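Local structure of sulfonate ABC transporter, periplasmic sulfonate-binding protein SsuA (Methylobacillus flagellatus, 3UIF) at residues Ser12-Val17 and Thr21-Ser26; Val49-Ala54 and Pro58-Gly63; Ala27-Asn32 and His230-Asp235; Thr240-Tyr245 and Arg257-Asp262. The protein probably binds sulfonates or related sulfate esters in the periplasm and hands them to an ABC importer. All blocks are in the same frame, centred on the assembly; numbering follows the deposited sequence. Where two conformers were deposited one is given.

Contact 1 (Ser12-Val17 and Thr21-Ser26); sequences SVATNV and TVYAGS
T15 and V22 form the hydrogen-bonded pair of a tight antiparallel beta hairpin: T15 N donates to V22 O at 2.8 Å, and V22 N reaches T15 O at 2.6 Å. The flanking pairs, A14 with Y23 and N16 with T21, are non-hydrogen-bonded; CA-H...O contacts such as A14 CA to V22 O (3.2 Å) fill in there. Past Y23 the pairing fades to a weak bond from A24 N to V13 O.

One polar bond joins side chains. N16 and T21 lie alongside each other, and T21 OG1 donates to N16 OD1 over 3.0 Å, from 43° out of the amide's carbonyl plane.

Most of the other contacts gather round the Y23 ring. T21 CG2, from the same strand, sits over one face near the rim; from across the pair, A14 CB approaches Y23 CE2 obliquely (4.1 Å), and S12 OG meets the ring edge at CD2 (3.2 Å). Elsewhere, V17 CG2 touches V22 CG2 at 4.2 Å.

Through its other edge, strand 6-17 bonds in parallel to strand 44-51. G25 is the N-cap of helix 26-32, which packs back on the hairpin: A27 against S12, S28 and V31 against Y23.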
loop_
_atom_site.group_PDB
_atom_site.type_symbol
_atom_site.label_atom_id
_atom_site.label_comp_id
_atom_site.label_asym_id
_atom_site.label_seq_id
_atom_site.Cartn_x
_atom_site.Cartn_y
_atom_site.Cartn_z
ATOM N N SER A 12 0.725 8.014 10.462
ATOM C CA SER A 12 1.047 6.728 9.862
ATOM C C SER A 12 0.266 5.615 10.561
ATOM O O SER A 12 -0.220 5.788 11.692
ATOM C CB SER A 12 2.530 6.451 10.006
ATOM O OG SER A 12 2.824 6.159 11.370
ATOM N N VAL A 13 0.150 4.470 9.895
ATOM C CA VAL A 13 -0.432 3.290 10.529
ATOM C C VAL A 13 0.677 2.620 11.325
ATOM O O VAL A 13 1.756 2.391 10.786
ATOM C CB VAL A 13 -1.033 2.304 9.498
ATOM C CG1 VAL A 13 -1.579 1.063 10.193
ATOM C CG2 VAL A 13 -2.134 2.980 8.691
ATOM N N ALA A 14 0.410 2.322 12.597
ATOM C CA ALA A 14 1.430 1.817 13.522
ATOM C C ALA A 14 0.972 0.591 14.313
ATOM O O ALA A 14 -0.206 0.435 14.617
ATOM C CB ALA A 14 1.878 2.920 14.471
ATOM N N THR A 15 1.927 -0.272 14.653
ATOM C CA THR A 15 1.641 -1.518 15.364
ATOM C C THR A 15 2.794 -1.826 16.321
ATOM O O THR A 15 3.956 -1.852 15.898
ATOM C CB THR A 15 1.474 -2.722 14.389
ATOM O OG1 THR A 15 0.700 -2.337 13.242
ATOM C CG2 THR A 15 0.800 -3.914 15.080
ATOM N N ASN A 16 2.487 -2.075 17.594
ATOM C CA ASN A 16 3.505 -2.589 18.520
ATOM C C ASN A 16 3.651 -4.114 18.484
ATOM O O ASN A 16 2.689 -4.846 18.763
ATOM C CB ASN A 16 3.263 -2.109 19.951
ATOM C CG ASN A 16 3.116 -0.607 20.034
ATOM O OD1 ASN A 16 3.525 0.128 19.119
ATOM N ND2 ASN A 16 2.519 -0.139 21.122
ATOM N N VAL A 17 4.865 -4.565 18.140
ATOM C CA VAL A 17 5.226 -5.990 18.096
ATOM C C VAL A 17 6.461 -6.262 18.953
ATOM O O VAL A 17 7.558 -5.794 18.637
ATOM C CB VAL A 17 5.535 -6.475 16.655
ATOM C CG1 VAL A 17 5.748 -7.995 16.639
ATOM C CG2 VAL A 17 4.441 -6.036 15.678
ATOM N N THR A 21 7.753 -0.738 17.433
ATOM C CA THR A 21 6.635 -0.205 16.665
ATOM C C THR A 21 6.902 -0.365 15.169
ATOM O O THR A 21 7.867 0.194 14.632
ATOM C CB THR A 21 6.352 1.282 16.960
ATOM O OG1 THR A 21 6.101 1.481 18.358
ATOM C CG2 THR A 21 5.140 1.752 16.146
ATOM N N VAL A 22 6.048 -1.140 14.508
ATOM C CA VAL A 22 6.070 -1.263 13.057
ATOM C C VAL A 22 5.206 -0.157 12.466
ATOM O O VAL A 22 4.129 0.167 12.997
ATOM C CB VAL A 22 5.538 -2.649 12.572
ATOM C CG1 VAL A 22 5.203 -2.653 11.078
ATOM C CG2 VAL A 22 6.535 -3.744 12.886
ATOM N N TYR A 23 5.708 0.405 11.367
ATOM C CA TYR A 23 4.988 1.355 10.537
ATOM C C TYR A 23 4.896 0.769 9.130
ATOM O O TYR A 23 5.882 0.139 8.639
ATOM C CB TYR A 23 5.755 2.667 10.482
ATOM C CG TYR A 23 6.021 3.291 11.829
ATOM C CD1 TYR A 23 7.172 2.966 12.547
ATOM C CD2 TYR A 23 5.130 4.233 12.379
ATOM C CE1 TYR A 23 7.431 3.553 13.775
ATOM C CE2 TYR A 23 5.380 4.831 13.605
ATOM C CZ TYR A 23 6.533 4.485 14.294
ATOM O OH TYR A 23 6.801 5.045 15.520
ATOM N N ALA A 24 3.743 0.982 8.477
ATOM C CA ALA A 24 3.471 0.360 7.164
ATOM C C ALA A 24 4.545 0.642 6.071
ATOM O O ALA A 24 4.336 1.451 5.150
ATOM C CB ALA A 24 2.060 0.698 6.682
ATOM N N GLY A 25 5.701 -0.031 6.220
ATOM C CA GLY A 25 6.780 -0.068 5.225
ATOM C C GLY A 25 7.451 1.277 5.020
ATOM O O GLY A 25 8.597 1.508 5.501
ATOM N N SER A 26 6.751 2.168 4.310
ATOM C CA SER A 26 7.333 3.457 3.936
ATOM C C SER A 26 7.641 4.320 5.155
ATOM O O SER A 26 8.719 4.923 5.252
ATOM C CB SER A 26 6.378 4.194 3.016
ATOM O OG SER A 26 7.083 5.153 2.265
#

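Contact 2 (Val49-Ala54 and Pro58-Gly63); sequences VPAAMA and PVINEG
A51 presents its methyl to two residues of the helix that follows it, V59 and I60. This is the first half of a beta-alpha-beta crossover: strand 44-51 leads into helix 56-65 and on to strand 71-75, with strand 6-17 lying between the two parallel strands, as expected in the alpha/beta lobe of a periplasmic binding protein.

The contact is wholly apolar and small. A51 CB lies 3.8 Å from I60 CD1 and 4.0 Å from V59 CG1. That same V59 branch also reaches V49 CG1 at 4.2 Å, so a single methyl of the helix touches two residues on one face of the strand. It gets there because V59 CG1 is anti to its backbone N (chi1 172°), while I60 runs out extended beyond CG1 (chi2 173°) and lays both CG1 and CD1 against A51.

Further out, the strand axis and the helix axis approach to 8.9 Å and run at 130°. P50 turns the opposite way, onto A14, and backbone bonds from V49 and A51 tie the strand to its neighbour 6-17. I60 also touches A11 of that neighbour, and N61 OD1 is hydrogen-bonded to Y74 OH on strand 71-75. Helix 56-65 has a wider pi-type turn over P58 to N61, and G63 N donates to V59 O at 2.9 Å.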
loop_
_atom_site.group_PDB
_atom_site.type_symbol
_atom_site.label_atom_id
_atom_site.label_comp_id
_atom_site.label_asym_id
_atom_site.label_seq_id
_atom_site.Cartn_x
_atom_site.Cartn_y
_atom_site.Cartn_z
ATOM N N VAL A 49 1.735 11.183 14.286
ATOM C CA VAL A 49 0.460 10.757 14.835
ATOM C C VAL A 49 0.296 9.278 14.461
ATOM O O VAL A 49 -0.311 8.946 13.452
ATOM C CB VAL A 49 -0.719 11.632 14.333
ATOM C CG1 VAL A 49 -2.016 11.240 15.024
ATOM C CG2 VAL A 49 -0.432 13.118 14.558
ATOM N N PRO A 50 0.871 8.385 15.272
ATOM C CA PRO A 50 0.708 6.960 15.039
ATOM C C PRO A 50 -0.757 6.529 15.217
ATOM O O PRO A 50 -1.449 6.993 16.123
ATOM C CB PRO A 50 1.578 6.338 16.135
ATOM C CG PRO A 50 1.535 7.340 17.241
ATOM C CD PRO A 50 1.586 8.658 16.534
ATOM N N ALA A 51 -1.224 5.656 14.344
ATOM C CA ALA A 51 -2.590 5.178 14.415
ATOM C C ALA A 51 -2.603 3.665 14.335
ATOM O O ALA A 51 -2.055 3.091 13.399
ATOM C CB ALA A 51 -3.413 5.772 13.286
ATOM N N ALA A 52 -3.221 3.019 15.317
ATOM C CA ALA A 52 -3.437 1.576 15.247
ATOM C C ALA A 52 -4.228 1.213 13.984
ATOM O O ALA A 52 -4.997 2.020 13.423
ATOM C CB ALA A 52 -4.139 1.066 16.494
HETATM N N MSE A 53 -4.019 -0.013 13.533
HETATM C CA MSE A 53 -4.498 -0.444 12.226
HETATM C C MSE A 53 -5.996 -0.298 12.048
HETATM O O MSE A 53 -6.462 -0.160 10.916
HETATM C CB MSE A 53 -3.999 -1.859 11.956
HETATM C CG MSE A 53 -3.612 -1.989 10.485
HETATM SE SE MSE A 53 -2.831 -3.793 10.189
HETATM C CE MSE A 53 -4.178 -4.358 8.841
ATOM N N ALA A 54 -6.779 -0.311 13.127
ATOM C CA ALA A 54 -8.164 0.142 12.933
ATOM C C ALA A 54 -8.637 1.303 13.806
ATOM O O ALA A 54 -9.704 1.263 14.409
ATOM C CB ALA A 54 -9.253 -1.089 12.759
ATOM N N PRO A 58 -11.390 6.959 12.517
ATOM C CA PRO A 58 -11.606 7.931 13.606
ATOM C C PRO A 58 -10.363 8.708 14.077
ATOM O O PRO A 58 -10.493 9.646 14.876
ATOM C CB PRO A 58 -12.167 7.075 14.744
ATOM C CG PRO A 58 -11.699 5.702 14.457
ATOM C CD PRO A 58 -11.638 5.577 12.967
ATOM N N VAL A 59 -9.182 8.324 13.591
ATOM C CA VAL A 59 -7.947 9.073 13.841
ATOM C C VAL A 59 -7.402 9.711 12.545
ATOM O O VAL A 59 -7.290 10.927 12.480
ATOM C CB VAL A 59 -6.880 8.218 14.581
ATOM C CG1 VAL A 59 -5.538 8.927 14.658
ATOM C CG2 VAL A 59 -7.351 7.886 15.984
ATOM N N ILE A 60 -7.081 8.926 11.516
ATOM C CA ILE A 60 -6.472 9.534 10.319
ATOM C C ILE A 60 -7.478 10.270 9.444
ATOM O O ILE A 60 -7.418 11.493 9.368
ATOM C CB ILE A 60 -5.579 8.588 9.493
ATOM C CG1 ILE A 60 -4.474 7.971 10.369
ATOM C CG2 ILE A 60 -4.953 9.358 8.339
ATOM C CD1 ILE A 60 -3.629 6.900 9.685
ATOM N N ASN A 61 -8.396 9.558 8.790
ATOM C CA ASN A 61 -9.423 10.225 7.976
ATOM C C ASN A 61 -10.114 11.365 8.720
ATOM O O ASN A 61 -10.365 12.416 8.146
ATOM C CB ASN A 61 -10.458 9.229 7.459
ATOM C CG ASN A 61 -9.929 8.379 6.326
ATOM O OD1 ASN A 61 -8.797 8.548 5.898
ATOM N ND2 ASN A 61 -10.748 7.459 5.835
ATOM N N GLU A 62 -10.383 11.145 10.004
ATOM C CA GLU A 62 -11.013 12.144 10.874
ATOM C C GLU A 62 -10.135 13.372 11.172
ATOM O O GLU A 62 -10.628 14.513 11.163
ATOM C CB GLU A 62 -11.481 11.488 12.180
ATOM C CG GLU A 62 -11.932 12.453 13.264
ATOM C CD GLU A 62 -13.013 13.402 12.790
ATOM O OE1 GLU A 62 -13.735 13.037 11.831
ATOM O OE2 GLU A 62 -13.139 14.514 13.378
ATOM N N GLY A 63 -8.848 13.127 11.445
ATOM C CA GLY A 63 -7.856 14.188 11.649
ATOM C C GLY A 63 -7.696 15.049 10.411
ATOM O O GLY A 63 -7.597 16.284 10.496
#

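Contact 3 (Ala27-Asn32 and His230-Asp235); sequences ASLVVN and HWVAQD
L29 reaches across from its helix to W231 and V232 near the C-terminal end of helix 215-233, and these three residues make up the whole apolar contact. Just ahead of it in the segment 27-32, S28 has its OG hydrogen-bonded to G25 O, the N-cap carbonyl of its own helix, and to Y245 O.

L29 is the residue that crosses the gap. A chi1 of 158° carries the side chain out from the helix, and its two methyls divide the work. CD1 comes to the edge of the indole, 4.0 Å from W231 CE3 and near the ring plane; CD2 rests 3.8 Å from V232 CG1. Both methyls are also 4.0 Å from V232 CB, so the fork of the leucine straddles the base of the valine. The chi1 of V232, 79°, places CG1 between its backbone N and carbonyl carbon, so that it lies to one side of the leucine, where CD2 meets it.

V30 and V31 turn to W48 instead. N32 bends back, its ND2 making a weak bond to S28 O, and its side chain packs on Y245.

W270, from a loop, touches both L29 and V232, and W266 NE1 donates to V232 O. Helix 238-245 lies alongside, with T240 on W231 and Y241 on V232, while strands 20-23 and 44-51 lie against S28, V30 and V31 of the first helix.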
loop_
_atom_site.group_PDB
_atom_site.type_symbol
_atom_site.label_atom_id
_atom_site.label_comp_id
_atom_site.label_asym_id
_atom_site.label_seq_id
_atom_site.Cartn_x
_atom_site.Cartn_y
_atom_site.Cartn_z
ATOM N N ALA A 27 6.681 4.366 6.080
ATOM C CA ALA A 27 6.766 5.205 7.263
ATOM C C ALA A 27 7.943 4.832 8.168
ATOM O O ALA A 27 8.650 5.719 8.651
ATOM C CB ALA A 27 5.457 5.176 8.033
ATOM N N SER A 28 8.174 3.536 8.385
ATOM C CA SER A 28 9.234 3.119 9.311
ATOM C C SER A 28 10.581 3.753 8.920
ATOM O O SER A 28 11.313 4.297 9.765
ATOM C CB SER A 28 9.333 1.594 9.370
ATOM O OG SER A 28 9.244 1.066 8.052
ATOM N N LEU A 29 10.856 3.706 7.621
ATOM C CA LEU A 29 12.046 4.276 6.998
ATOM C C LEU A 29 12.121 5.785 7.198
ATOM O O LEU A 29 13.193 6.367 7.395
ATOM C CB LEU A 29 11.992 3.937 5.505
ATOM C CG LEU A 29 12.763 4.752 4.478
ATOM C CD1 LEU A 29 14.250 4.427 4.549
ATOM C CD2 LEU A 29 12.198 4.452 3.098
ATOM N N VAL A 30 10.962 6.419 7.160
ATOM C CA VAL A 30 10.904 7.869 7.209
ATOM C C VAL A 30 10.902 8.388 8.666
ATOM O O VAL A 30 11.513 9.423 8.976
ATOM C CB VAL A 30 9.734 8.365 6.326
ATOM C CG1 VAL A 30 8.397 8.182 7.006
ATOM C CG2 VAL A 30 9.928 9.800 5.948
ATOM N N VAL A 31 10.248 7.634 9.553
ATOM C CA VAL A 31 10.249 7.887 11.002
ATOM C C VAL A 31 11.624 7.608 11.603
ATOM O O VAL A 31 12.080 8.346 12.485
ATOM C CB VAL A 31 9.194 7.002 11.714
ATOM C CG1 VAL A 31 9.388 6.989 13.224
ATOM C CG2 VAL A 31 7.786 7.459 11.355
ATOM N N ASN A 32 12.270 6.543 11.119
ATOM C CA ASN A 32 13.574 6.096 11.642
ATOM C C ASN A 32 14.812 6.544 10.864
ATOM O O ASN A 32 15.933 6.260 11.287
ATOM C CB ASN A 32 13.612 4.574 11.800
ATOM C CG ASN A 32 12.616 4.082 12.816
ATOM O OD1 ASN A 32 12.623 4.541 13.965
ATOM N ND2 ASN A 32 11.729 3.174 12.397
ATOM N N HIS A 230 15.158 7.196 -2.156
ATOM C CA HIS A 230 16.319 6.947 -3.011
ATOM C C HIS A 230 17.336 6.083 -2.310
ATOM O O HIS A 230 17.998 5.229 -2.937
ATOM C CB HIS A 230 16.951 8.273 -3.452
ATOM C CG HIS A 230 18.240 8.114 -4.236
ATOM N ND1 HIS A 230 19.410 8.647 -3.824
ATOM C CD2 HIS A 230 18.512 7.452 -5.431
ATOM C CE1 HIS A 230 20.373 8.362 -4.711
ATOM N NE2 HIS A 230 19.828 7.623 -5.691
ATOM N N TRP A 231 17.476 6.282 -1.001
ATOM C CA TRP A 231 18.472 5.546 -0.251
ATOM C C TRP A 231 18.096 4.082 -0.113
ATOM O O TRP A 231 18.939 3.195 -0.291
ATOM C CB TRP A 231 18.742 6.209 1.102
ATOM C CG TRP A 231 19.638 5.359 1.963
ATOM C CD1 TRP A 231 21.030 5.332 1.981
ATOM C CD2 TRP A 231 19.223 4.336 2.923
ATOM N NE1 TRP A 231 21.488 4.397 2.871
ATOM C CE2 TRP A 231 20.457 3.758 3.464
ATOM C CE3 TRP A 231 18.005 3.856 3.364
ATOM C CZ2 TRP A 231 20.441 2.753 4.417
ATOM C CZ3 TRP A 231 17.997 2.836 4.322
ATOM C CH2 TRP A 231 19.188 2.304 4.839
ATOM N N VAL A 232 16.833 3.813 0.190
ATOM C CA VAL A 232 16.380 2.444 0.384
ATOM C C VAL A 232 16.239 1.685 -0.942
ATOM O O VAL A 232 16.312 0.455 -0.958
ATOM C CB VAL A 232 15.035 2.388 1.149
ATOM C CG1 VAL A 232 13.862 2.687 0.217
ATOM C CG2 VAL A 232 14.845 1.040 1.824
ATOM N N ALA A 233 16.042 2.420 -2.039
ATOM C CA ALA A 233 15.721 1.825 -3.333
ATOM C C ALA A 233 16.949 1.232 -4.053
ATOM O O ALA A 233 16.805 0.469 -5.007
ATOM C CB ALA A 233 14.995 2.826 -4.218
ATOM N N GLN A 234 18.143 1.575 -3.575
ATOM C CA GLN A 234 19.373 0.978 -4.060
ATOM C C GLN A 234 19.480 -0.450 -3.505
ATOM O O GLN A 234 19.063 -0.705 -2.375
ATOM C CB GLN A 234 20.564 1.839 -3.633
ATOM C CG GLN A 234 20.449 3.315 -4.022
ATOM C CD GLN A 234 21.597 4.170 -3.505
ATOM O OE1 GLN A 234 22.770 3.846 -3.695
ATOM N NE2 GLN A 234 21.262 5.281 -2.857
ATOM N N ASP A 235 20.020 -1.376 -4.304
ATOM C CA ASP A 235 20.085 -2.801 -3.929
ATOM C C ASP A 235 20.909 -3.063 -2.684
ATOM O O ASP A 235 20.575 -3.956 -1.908
ATOM C CB ASP A 235 20.675 -3.661 -5.041
ATOM C CG ASP A 235 20.118 -3.330 -6.408
ATOM O OD1 ASP A 235 18.891 -3.500 -6.614
ATOM O OD2 ASP A 235 20.929 -2.911 -7.280
#

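Contact 4 (Thr240-Tyr245 and Arg257-Asp262); sequences TYIREY and REYDQD
The nearest CA atoms of the two segments, those of I242 and Y259, are 10.0 Å apart, so long side chains must bridge the gap. A type I beta turn, R257 to D260, faces a helix here. The turn is closed by D260 N to R257 O at 3.0 Å; on the helix, E244 N bonds to T240 O at 2.7 Å, and the helix includes a wider pi-type turn over Y241 to Y245.

The side chains of Y241 and Y259 cross at about a right angle. Their hydroxyl oxygens, Y241 OH and Y259 OH, are 3.9 Å apart, too far for a hydrogen bond, and the ring carbons Y241 CE2 and Y259 CE2 come to 4.3 Å. A chi1 of 169° swings the Y241 ring out from the helix toward the turn. I242 adds a looser touch, CD1 to Y259 CD2 at 4.4 Å.

Y259 OH is hydrogen-bonded to a bound glycerol, probably from the crystallisation liquor, which may mark a pocket. Next to it, E258 forms a salt bridge with R269 and a hydrogen bond to Y102 OH, on a strand of the five-stranded sheet. That position is consistent with the cleft between the two lobes of a periplasmic binding protein. E258 CG also lies over one face of the Y259 ring, 3.8 Å above its plane and offset toward the rim.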
loop_
_atom_site.group_PDB
_atom_site.type_symbol
_atom_site.label_atom_id
_atom_site.label_comp_id
_atom_site.label_asym_id
_atom_site.label_seq_id
_atom_site.Cartn_x
_atom_site.Cartn_y
_atom_site.Cartn_z
ATOM N N THR A 240 19.158 -4.182 4.615
ATOM C CA THR A 240 18.892 -3.289 5.740
ATOM C C THR A 240 17.387 -3.037 5.912
ATOM O O THR A 240 16.865 -3.191 7.019
ATOM C CB THR A 240 19.686 -1.967 5.649
ATOM O OG1 THR A 240 21.085 -2.266 5.575
ATOM C CG2 THR A 240 19.466 -1.137 6.883
ATOM N N TYR A 241 16.694 -2.685 4.825
ATOM C CA TYR A 241 15.247 -2.544 4.881
ATOM C C TYR A 241 14.576 -3.796 5.467
ATOM O O TYR A 241 13.809 -3.693 6.422
ATOM C CB TYR A 241 14.634 -2.187 3.522
ATOM C CG TYR A 241 13.126 -2.311 3.538
ATOM C CD1 TYR A 241 12.324 -1.318 4.128
ATOM C CD2 TYR A 241 12.501 -3.454 3.020
ATOM C CE1 TYR A 241 10.940 -1.454 4.177
ATOM C CE2 TYR A 241 11.128 -3.603 3.069
ATOM C CZ TYR A 241 10.352 -2.604 3.641
ATOM O OH TYR A 241 8.995 -2.771 3.667
ATOM N N ILE A 242 14.886 -4.966 4.915
ATOM C CA ILE A 242 14.303 -6.225 5.375
ATOM C C ILE A 242 14.488 -6.453 6.887
ATOM O O ILE A 242 13.558 -6.871 7.592
ATOM C CB ILE A 242 14.869 -7.452 4.592
ATOM C CG1 ILE A 242 14.567 -7.373 3.085
ATOM C CG2 ILE A 242 14.355 -8.766 5.177
ATOM C CD1 ILE A 242 13.115 -7.145 2.723
ATOM N N ARG A 243 15.691 -6.166 7.368
ATOM C CA ARG A 243 16.010 -6.420 8.762
ATOM C C ARG A 243 15.525 -5.304 9.693
ATOM O O ARG A 243 15.130 -5.586 10.822
ATOM C CB ARG A 243 17.506 -6.702 8.933
ATOM C CG ARG A 243 17.973 -7.933 8.168
ATOM C CD ARG A 243 19.468 -8.156 8.317
ATOM N NE ARG A 243 19.965 -9.216 7.444
ATOM C CZ ARG A 243 20.152 -10.471 7.830
ATOM N NH1 ARG A 243 19.882 -10.833 9.078
ATOM N NH2 ARG A 243 20.614 -11.367 6.967
ATOM N N GLU A 244 15.521 -4.054 9.228
ATOM C CA GLU A 244 15.163 -2.954 10.129
ATOM C C GLU A 244 13.763 -2.401 9.963
ATOM O O GLU A 244 13.119 -2.093 10.956
ATOM C CB GLU A 244 16.137 -1.773 10.044
ATOM C CG GLU A 244 17.599 -2.127 9.903
ATOM C CD GLU A 244 18.184 -2.698 11.161
ATOM O OE1 GLU A 244 18.738 -3.823 11.088
ATOM O OE2 GLU A 244 18.093 -2.016 12.215
ATOM N N TYR A 245 13.306 -2.252 8.722
ATOM C CA TYR A 245 12.107 -1.448 8.453
ATOM C C TYR A 245 10.918 -2.198 7.885
ATOM O O TYR A 245 9.906 -1.568 7.571
ATOM C CB TYR A 245 12.430 -0.257 7.540
ATOM C CG TYR A 245 13.648 0.482 7.982
ATOM C CD1 TYR A 245 14.844 0.376 7.270
ATOM C CD2 TYR A 245 13.628 1.251 9.152
ATOM C CE1 TYR A 245 15.983 1.039 7.704
ATOM C CE2 TYR A 245 14.753 1.922 9.588
ATOM C CZ TYR A 245 15.919 1.817 8.860
ATOM O OH TYR A 245 17.030 2.471 9.294
ATOM N N ARG A 257 10.515 -12.736 0.830
ATOM C CA ARG A 257 9.882 -13.461 -0.267
ATOM C C ARG A 257 8.869 -12.622 -1.024
ATOM O O ARG A 257 8.605 -12.866 -2.202
ATOM C CB ARG A 257 9.265 -14.752 0.240
ATOM C CG ARG A 257 10.289 -15.853 0.239
ATOM C CD ARG A 257 9.710 -17.115 0.812
ATOM N NE ARG A 257 9.623 -17.015 2.258
ATOM C CZ ARG A 257 9.154 -17.980 3.029
ATOM N NH1 ARG A 257 8.731 -19.106 2.472
ATOM N NH2 ARG A 257 9.102 -17.821 4.341
ATOM N N GLU A 258 8.310 -11.635 -0.336
ATOM C CA GLU A 258 7.410 -10.671 -0.948
ATOM C C GLU A 258 8.066 -9.979 -2.163
ATOM O O GLU A 258 7.376 -9.648 -3.133
ATOM C CB GLU A 258 6.905 -9.664 0.117
ATOM C CG GLU A 258 6.325 -8.339 -0.389
ATOM C CD GLU A 258 5.063 -8.494 -1.232
ATOM O OE1 GLU A 258 4.621 -7.491 -1.829
ATOM O OE2 GLU A 258 4.490 -9.591 -1.321
ATOM N N TYR A 259 9.389 -9.809 -2.117
ATOM C CA TYR A 259 10.139 -9.170 -3.202
ATOM C C TYR A 259 10.824 -10.157 -4.136
ATOM O O TYR A 259 11.440 -9.773 -5.111
ATOM C CB TYR A 259 11.146 -8.166 -2.631
ATOM C CG TYR A 259 10.436 -7.077 -1.885
ATOM C CD1 TYR A 259 9.977 -5.952 -2.553
ATOM C CD2 TYR A 259 10.150 -7.203 -0.523
ATOM C CE1 TYR A 259 9.293 -4.960 -1.890
ATOM C CE2 TYR A 259 9.451 -6.217 0.149
ATOM C CZ TYR A 259 9.027 -5.093 -0.542
ATOM O OH TYR A 259 8.331 -4.090 0.101
ATOM N N ASP A 260 10.688 -11.438 -3.853
ATOM C CA ASP A 260 11.376 -12.475 -4.607
ATOM C C ASP A 260 10.664 -12.774 -5.931
ATOM O O ASP A 260 9.438 -12.918 -5.962
ATOM C CB ASP A 260 11.413 -13.731 -3.761
ATOM C CG ASP A 260 12.791 -14.261 -3.606
ATOM O OD1 ASP A 260 13.235 -15.060 -4.490
ATOM O OD2 ASP A 260 13.431 -13.865 -2.595
ATOM N N GLN A 261 11.425 -12.856 -7.020
ATOM C CA GLN A 261 10.878 -13.301 -8.306
ATOM C C GLN A 261 9.680 -12.473 -8.831
ATOM O O GLN A 261 8.867 -12.948 -9.625
ATOM C CB GLN A 261 10.567 -14.807 -8.277
ATOM C CG GLN A 261 11.747 -15.655 -7.815
ATOM C CD GLN A 261 11.604 -17.124 -8.162
ATOM O OE1 GLN A 261 10.788 -17.840 -7.575
ATOM N NE2 GLN A 261 12.415 -17.593 -9.125
ATOM N N ASP A 262 9.625 -11.218 -8.412
ATOM C CA ASP A 262 8.567 -10.289 -8.791
ATOM C C ASP A 262 8.836 -9.716 -10.203
ATOM O O ASP A 262 9.991 -9.630 -10.625
ATOM C CB ASP A 262 8.515 -9.170 -7.737
ATOM C CG ASP A 262 7.159 -8.454 -7.670
ATOM O OD1 ASP A 262 6.320 -8.549 -8.610
ATOM O OD2 ASP A 262 6.951 -7.753 -6.654
#

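In the fold
Contacts 1 and 2, with centres 12 Å apart, share one sheet through strands 6-17 and 44-51: A14 N meets A51 O, and V13 packs on M53, a selenomethionine. Strand 20-23 runs on into helix 26-32, joining contact 1 to contact 3. Helices 215-233 and 238-245, consecutive in the chain, link contacts 3 and 4, also 12 Å apart. Contacts 2 and 4 are the most distant, with centres 26 Å apart. Along the chain contact 1 closes first, and contact 2 is nested inside the long loop closed by contact 3, which ends before contact 4 opens. Helices 215-233 and 238-245 are thus brought back against helix 26-32, which follows the N-terminal hairpin.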